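Local coordinates for ABC transporter, substrate binding protein (Aeropyrum pernix, PDB 3EAF) that probably binds a solute and delivers it to a membrane-embedded ABC transporter for uptake, at residues Asp149-Ser155 / Leu179-Ala183; Ile258-Phe262 / Glu362-Met366. One frame throughout, in Å; residues are numbered along the deposited sequence.

Contact 1 of 2, residues Asp149-Ser155 / Leu179-Ala183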
loop_
_atom_site.group_PDB
_atom_site.type_symbol
_atom_site.label_atom_id
_atom_site.label_comp_id
_atom_site.label_asym_id
_atom_site.label_seq_id
_atom_site.Cartn_x
_atom_site.Cartn_y
_atom_site.Cartn_z
ATOM N N ASP A 149 -6.719 -3.271 14.653
ATOM C CA ASP A 149 -7.174 -4.630 14.955
ATOM C C ASP A 149 -6.008 -5.499 15.425
ATOM O O ASP A 149 -5.138 -5.879 14.638
ATOM C CB ASP A 149 -7.863 -5.251 13.725
ATOM C CG ASP A 149 -8.636 -6.538 14.048
ATOM O OD1 ASP A 149 -8.289 -7.251 15.019
ATOM O OD2 ASP A 149 -9.603 -6.837 13.311
ATOM N N SER A 150 -6.005 -5.825 16.715
ATOM C CA SER A 150 -4.936 -6.610 17.325
ATOM C C SER A 150 -4.773 -8.014 16.747
ATOM O O SER A 150 -3.749 -8.657 16.985
ATOM C CB SER A 150 -5.142 -6.703 18.845
ATOM O OG SER A 150 -6.357 -7.367 19.158
ATOM N N LYS A 151 -5.760 -8.473 15.981
ATOM C CA LYS A 151 -5.790 -9.844 15.446
ATOM C C LYS A 151 -5.311 -9.962 13.997
ATOM O O LYS A 151 -5.105 -11.073 13.484
ATOM C CB LYS A 151 -7.205 -10.414 15.555
ATOM C CG LYS A 151 -7.708 -10.521 16.982
ATOM C CD LYS A 151 -9.123 -11.084 17.040
ATOM C CE LYS A 151 -9.818 -10.662 18.330
ATOM N NZ LYS A 151 -11.029 -11.488 18.591
ATOM N N VAL A 152 -5.135 -8.815 13.346
ATOM C CA VAL A 152 -4.817 -8.767 11.928
ATOM C C VAL A 152 -3.372 -8.311 11.729
ATOM O O VAL A 152 -2.985 -7.236 12.197
ATOM C CB VAL A 152 -5.819 -7.853 11.186
ATOM C CG1 VAL A 152 -5.464 -7.730 9.709
ATOM C CG2 VAL A 152 -7.242 -8.408 11.341
ATOM N N ALA A 153 -2.576 -9.139 11.047
ATOM C CA ALA A 153 -1.149 -8.844 10.819
ATOM C C ALA A 153 -0.916 -7.463 10.171
ATOM O O ALA A 153 0.015 -6.737 10.545
ATOM C CB ALA A 153 -0.494 -9.955 9.989
ATOM N N TYR A 154 -1.761 -7.119 9.199
ATOM C CA TYR A 154 -1.746 -5.797 8.554
ATOM C C TYR A 154 -1.953 -4.650 9.548
ATOM O O TYR A 154 -1.175 -3.685 9.576
ATOM C CB TYR A 154 -2.812 -5.755 7.446
ATOM C CG TYR A 154 -3.413 -4.388 7.155
ATOM C CD1 TYR A 154 -2.606 -3.307 6.755
ATOM C CD2 TYR A 154 -4.787 -4.181 7.262
ATOM C CE1 TYR A 154 -3.153 -2.054 6.488
ATOM C CE2 TYR A 154 -5.349 -2.924 6.988
ATOM C CZ TYR A 154 -4.523 -1.875 6.604
ATOM O OH TYR A 154 -5.060 -0.644 6.337
ATOM N N SER A 155 -3.007 -4.765 10.353
ATOM C CA SER A 155 -3.373 -3.727 11.322
ATOM C C SER A 155 -2.302 -3.522 12.391
ATOM O O SER A 155 -2.140 -2.416 12.906
ATOM C CB SER A 155 -4.704 -4.078 11.985
ATOM O OG SER A 155 -5.709 -4.265 11.014
ATOM N N LEU A 179 -9.824 -1.689 17.442
ATOM C CA LEU A 179 -10.842 -1.455 16.426
ATOM C C LEU A 179 -10.797 -2.589 15.403
ATOM O O LEU A 179 -9.789 -2.752 14.711
ATOM C CB LEU A 179 -10.636 -0.100 15.739
ATOM C CG LEU A 179 -11.640 0.261 14.639
ATOM C CD1 LEU A 179 -12.989 0.662 15.224
ATOM C CD2 LEU A 179 -11.070 1.373 13.764
ATOM N N PRO A 180 -11.878 -3.386 15.319
ATOM C CA PRO A 180 -11.889 -4.516 14.394
ATOM C C PRO A 180 -11.756 -4.081 12.936
ATOM O O PRO A 180 -12.240 -3.009 12.561
ATOM C CB PRO A 180 -13.264 -5.152 14.634
ATOM C CG PRO A 180 -13.637 -4.721 16.028
ATOM C CD PRO A 180 -13.135 -3.306 16.085
ATOM N N LEU A 181 -11.104 -4.912 12.125
ATOM C CA LEU A 181 -11.050 -4.686 10.676
ATOM C C LEU A 181 -12.458 -4.620 10.074
ATOM O O LEU A 181 -12.712 -3.851 9.138
ATOM C CB LEU A 181 -10.228 -5.786 9.993
ATOM C CG LEU A 181 -9.970 -5.701 8.479
ATOM C CD1 LEU A 181 -8.925 -4.623 8.149
ATOM C CD2 LEU A 181 -9.538 -7.067 7.939
ATOM N N ARG A 182 -13.368 -5.422 10.625
ATOM C CA ARG A 182 -14.762 -5.457 10.182
ATOM C C ARG A 182 -15.661 -4.669 11.139
ATOM O O ARG A 182 -16.815 -5.034 11.363
ATOM C CB ARG A 182 -15.259 -6.903 10.083
ATOM C CG ARG A 182 -14.488 -7.801 9.132
ATOM C CD ARG A 182 -14.704 -9.267 9.513
ATOM N NE ARG A 182 -13.861 -10.181 8.739
ATOM C CZ ARG A 182 -12.606 -10.503 9.042
ATOM N NH1 ARG A 182 -12.006 -9.984 10.109
ATOM N NH2 ARG A 182 -11.938 -11.344 8.266
ATOM N N ALA A 183 -15.124 -3.580 11.685
ATOM C CA ALA A 183 -15.820 -2.747 12.660
ATOM C C ALA A 183 -17.229 -2.340 12.239
ATOM O O ALA A 183 -17.450 -1.909 11.110
ATOM C CB ALA A 183 -14.994 -1.497 12.958
#

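Contact 2 of 2, residues Ile258-Phe262 / Glu362-Met366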
loop_
_atom_site.group_PDB
_atom_site.type_symbol
_atom_site.label_atom_id
_atom_site.label_comp_id
_atom_site.label_asym_id
_atom_site.label_seq_id
_atom_site.Cartn_x
_atom_site.Cartn_y
_atom_site.Cartn_z
ATOM N N ILE A 258 0.790 9.765 -5.758
ATOM C CA ILE A 258 -0.058 10.915 -6.067
ATOM C C ILE A 258 -1.465 10.450 -6.473
ATOM O O ILE A 258 -1.612 9.445 -7.178
ATOM C CB ILE A 258 0.601 11.823 -7.160
ATOM C CG1 ILE A 258 0.027 13.247 -7.130
ATOM C CG2 ILE A 258 0.487 11.206 -8.565
ATOM C CD1 ILE A 258 0.295 14.019 -5.829
ATOM N N TYR A 259 -2.493 11.143 -5.986
ATOM C CA TYR A 259 -3.871 10.850 -6.380
ATOM C C TYR A 259 -4.070 11.369 -7.797
ATOM O O TYR A 259 -3.470 12.387 -8.160
ATOM C CB TYR A 259 -4.880 11.580 -5.494
ATOM C CG TYR A 259 -5.068 11.087 -4.075
ATOM C CD1 TYR A 259 -4.075 10.366 -3.407
ATOM C CD2 TYR A 259 -6.240 11.392 -3.383
ATOM C CE1 TYR A 259 -4.258 9.945 -2.087
ATOM C CE2 TYR A 259 -6.434 10.981 -2.080
ATOM C CZ TYR A 259 -5.443 10.258 -1.436
ATOM O OH TYR A 259 -5.656 9.864 -0.145
ATOM N N PRO A 260 -4.918 10.688 -8.603
ATOM C CA PRO A 260 -5.236 11.241 -9.931
ATOM C C PRO A 260 -5.684 12.721 -9.907
ATOM O O PRO A 260 -5.274 13.486 -10.774
ATOM C CB PRO A 260 -6.365 10.328 -10.432
ATOM C CG PRO A 260 -6.106 9.021 -9.756
ATOM C CD PRO A 260 -5.597 9.398 -8.370
HETATM N N MSE A 261 -6.489 13.114 -8.917
HETATM C CA MSE A 261 -6.970 14.505 -8.784
HETATM C C MSE A 261 -5.881 15.566 -8.556
HETATM O O MSE A 261 -6.115 16.756 -8.790
HETATM C CB MSE A 261 -8.031 14.616 -7.679
HETATM C CG MSE A 261 -7.538 14.199 -6.297
HETATM SE SE MSE A 261 -8.819 14.551 -4.869
HETATM C CE MSE A 261 -10.436 13.736 -5.584
ATOM N N PHE A 262 -4.708 15.147 -8.081
ATOM C CA PHE A 262 -3.563 16.060 -7.934
ATOM C C PHE A 262 -2.504 15.817 -9.022
ATOM O O PHE A 262 -1.405 16.379 -8.976
ATOM C CB PHE A 262 -2.908 15.924 -6.543
ATOM C CG PHE A 262 -3.864 16.074 -5.386
ATOM C CD1 PHE A 262 -4.701 17.183 -5.285
ATOM C CD2 PHE A 262 -3.914 15.106 -4.387
ATOM C CE1 PHE A 262 -5.584 17.321 -4.213
ATOM C CE2 PHE A 262 -4.796 15.234 -3.307
ATOM C CZ PHE A 262 -5.630 16.346 -3.220
ATOM N N GLU A 362 -13.217 19.170 0.915
ATOM C CA GLU A 362 -12.499 18.757 -0.278
ATOM C C GLU A 362 -11.093 18.339 0.121
ATOM O O GLU A 362 -10.537 18.868 1.084
ATOM C CB GLU A 362 -12.509 19.882 -1.327
ATOM C CG GLU A 362 -13.935 20.176 -1.853
ATOM C CD GLU A 362 -14.034 21.363 -2.802
ATOM O OE1 GLU A 362 -13.014 21.740 -3.432
ATOM O OE2 GLU A 362 -15.158 21.916 -2.928
ATOM N N LEU A 363 -10.534 17.366 -0.589
ATOM C CA LEU A 363 -9.191 16.887 -0.278
ATOM C C LEU A 363 -8.123 17.868 -0.743
ATOM O O LEU A 363 -8.207 18.428 -1.844
ATOM C CB LEU A 363 -8.939 15.494 -0.865
ATOM C CG LEU A 363 -9.806 14.338 -0.354
ATOM C CD1 LEU A 363 -9.313 13.015 -0.919
ATOM C CD2 LEU A 363 -9.836 14.280 1.169
ATOM N N GLN A 364 -7.113 18.059 0.104
ATOM C CA GLN A 364 -6.056 19.024 -0.147
ATOM C C GLN A 364 -4.708 18.367 0.038
ATOM O O GLN A 364 -4.484 17.670 1.021
ATOM C CB GLN A 364 -6.210 20.225 0.791
ATOM C CG GLN A 364 -7.576 20.907 0.667
ATOM C CD GLN A 364 -7.888 21.889 1.786
ATOM O OE1 GLN A 364 -7.132 22.030 2.755
ATOM N NE2 GLN A 364 -9.023 22.571 1.659
ATOM N N LEU A 365 -3.811 18.577 -0.917
ATOM C CA LEU A 365 -2.472 18.013 -0.822
ATOM C C LEU A 365 -1.591 18.877 0.086
ATOM O O LEU A 365 -1.424 20.071 -0.165
ATOM C CB LEU A 365 -1.849 17.855 -2.217
ATOM C CG LEU A 365 -0.459 17.213 -2.332
ATOM C CD1 LEU A 365 -0.467 15.754 -1.868
ATOM C CD2 LEU A 365 0.063 17.317 -3.762
HETATM N N MSE A 366 -1.038 18.265 1.136
HETATM C CA MSE A 366 -0.111 18.952 2.044
HETATM C C MSE A 366 1.315 19.029 1.508
HETATM O O MSE A 366 2.029 19.991 1.801
HETATM C CB MSE A 366 -0.090 18.298 3.436
HETATM C CG MSE A 366 -1.417 18.316 4.182
HETATM SE SE MSE A 366 -2.095 20.110 4.560
HETATM C CE MSE A 366 -3.129 20.462 2.945
#

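Contact 1 of 2, residues Asp149-Ser155 / Leu179-Ala183
Asp149 and Leu181 join the two loops that leave adjacent parallel strands of a beta-alpha-beta unit, each loop folded into a type I turn. The carboxylate of Asp149 is gripped by a backbone N-H at each oxygen. OD2 takes the N-H of Leu181 in a short, nearly straight bond (2.7 Å, 168°), while OD1 accepts from Lys151 N at 3.0 Å and closes an Asx turn within its own loop. Both donors come from the anti side and somewhat out of the carboxylate plane, and together they probably fix the rotation of the group. With CG anti to the backbone N (chi1 -167°), the carboxylate extends to the opposite loop and lies against CA of Pro180, 3.4 Å from OD2.

Leu181 supplies the apolar half. Its CB meets Val152 CG2 at 4.2 Å, the two side chains crossing at about a right angle, and CD1 approaches the edge of the Tyr154 ring, 4.1 Å from CE2. Asn207 bonds to Asp149 N, Leu179 O and Ser155 OG, linking both loops. The Tyr154 hydroxyl bonds to Asn231; a glycerol, probably from the crystallisation liquor, lies about 3 Å from the side chain. That side chain also touches Tyr59 and Thr85 of helix 85-98, in the other lobe, whereas Leu179 turns back onto helices 185-196 and 209-222.

Contact 2 of 2, residues Ile258-Phe262 / Glu362-Met366
No backbone hydrogen bond links Phe262 to Leu365, or any other pair of residues across segments 258-262 and 362-366: the 3-10 turn at 260-262 stands off from the strand, with CA of Phe262 7.5 Å from CA of Leu365, and side chains fill the interval. Phe262 supplies over half of what segment 258-262 buries here. Leu365 CB sits almost squarely over one face of its ring, 3.9 Å from the centroid and 5° off the normal, a CH-pi contact. The opposite face is covered from within the turn by CG of Met261, a selenomethionine, so the ring is sandwiched between two aliphatic groups. Its far end pushes in against the strand backbone, where CZ comes within 3.6 Å of Leu363 O, which lies near the ring plane. Were Phe262 replaced by an alanine, the loss of the ring would probably open a gap between turn and strand and leave Leu365 CB and Met261 CG without the group that separates them.

Around this ring the remaining side chains meet nearly at right angles. Met261 holds CG between its backbone N and carbonyl carbon (chi1 60°), and from there the chain carries SE to 4.1 Å from Leu363 CB. The same leucine places CD1 at the edge of the Tyr259 ring, 3.7 Å from CE2. At the other end, Ile258 CD1 touches Leu365 CD2 at 3.9 Å.

Tyr259 continues the apolar layer onto Phe235, Ile355 and helix 288-304, while Gln364 points away from the turn. The arrangement is that of an outermost, antiparallel sheet strand, paired on one edge with strand 352-357, whose leucines are covered on one face by a connecting loop.

In the fold
From the N terminus, the chain reaches contact 1 first, where the loop after strand 142-148 meets the one after strand 171-178, closing the beta-alpha-beta crossover between these strands, with 23 residues between the segments. Contact 2 opens only afterwards, beyond strand 251-255, and closes a far longer excursion of 99 residues, mostly helical in its regular structure, when the chain returns through strand 352-357 to strand 363-369. The two therefore stand in series and neither nest nor cross. They lie at opposite edges of one sheet, whose outermost strands are 171-178 and 363-369. Their centres lie 27 Å apart, with nearest atoms about 12 Å from each other.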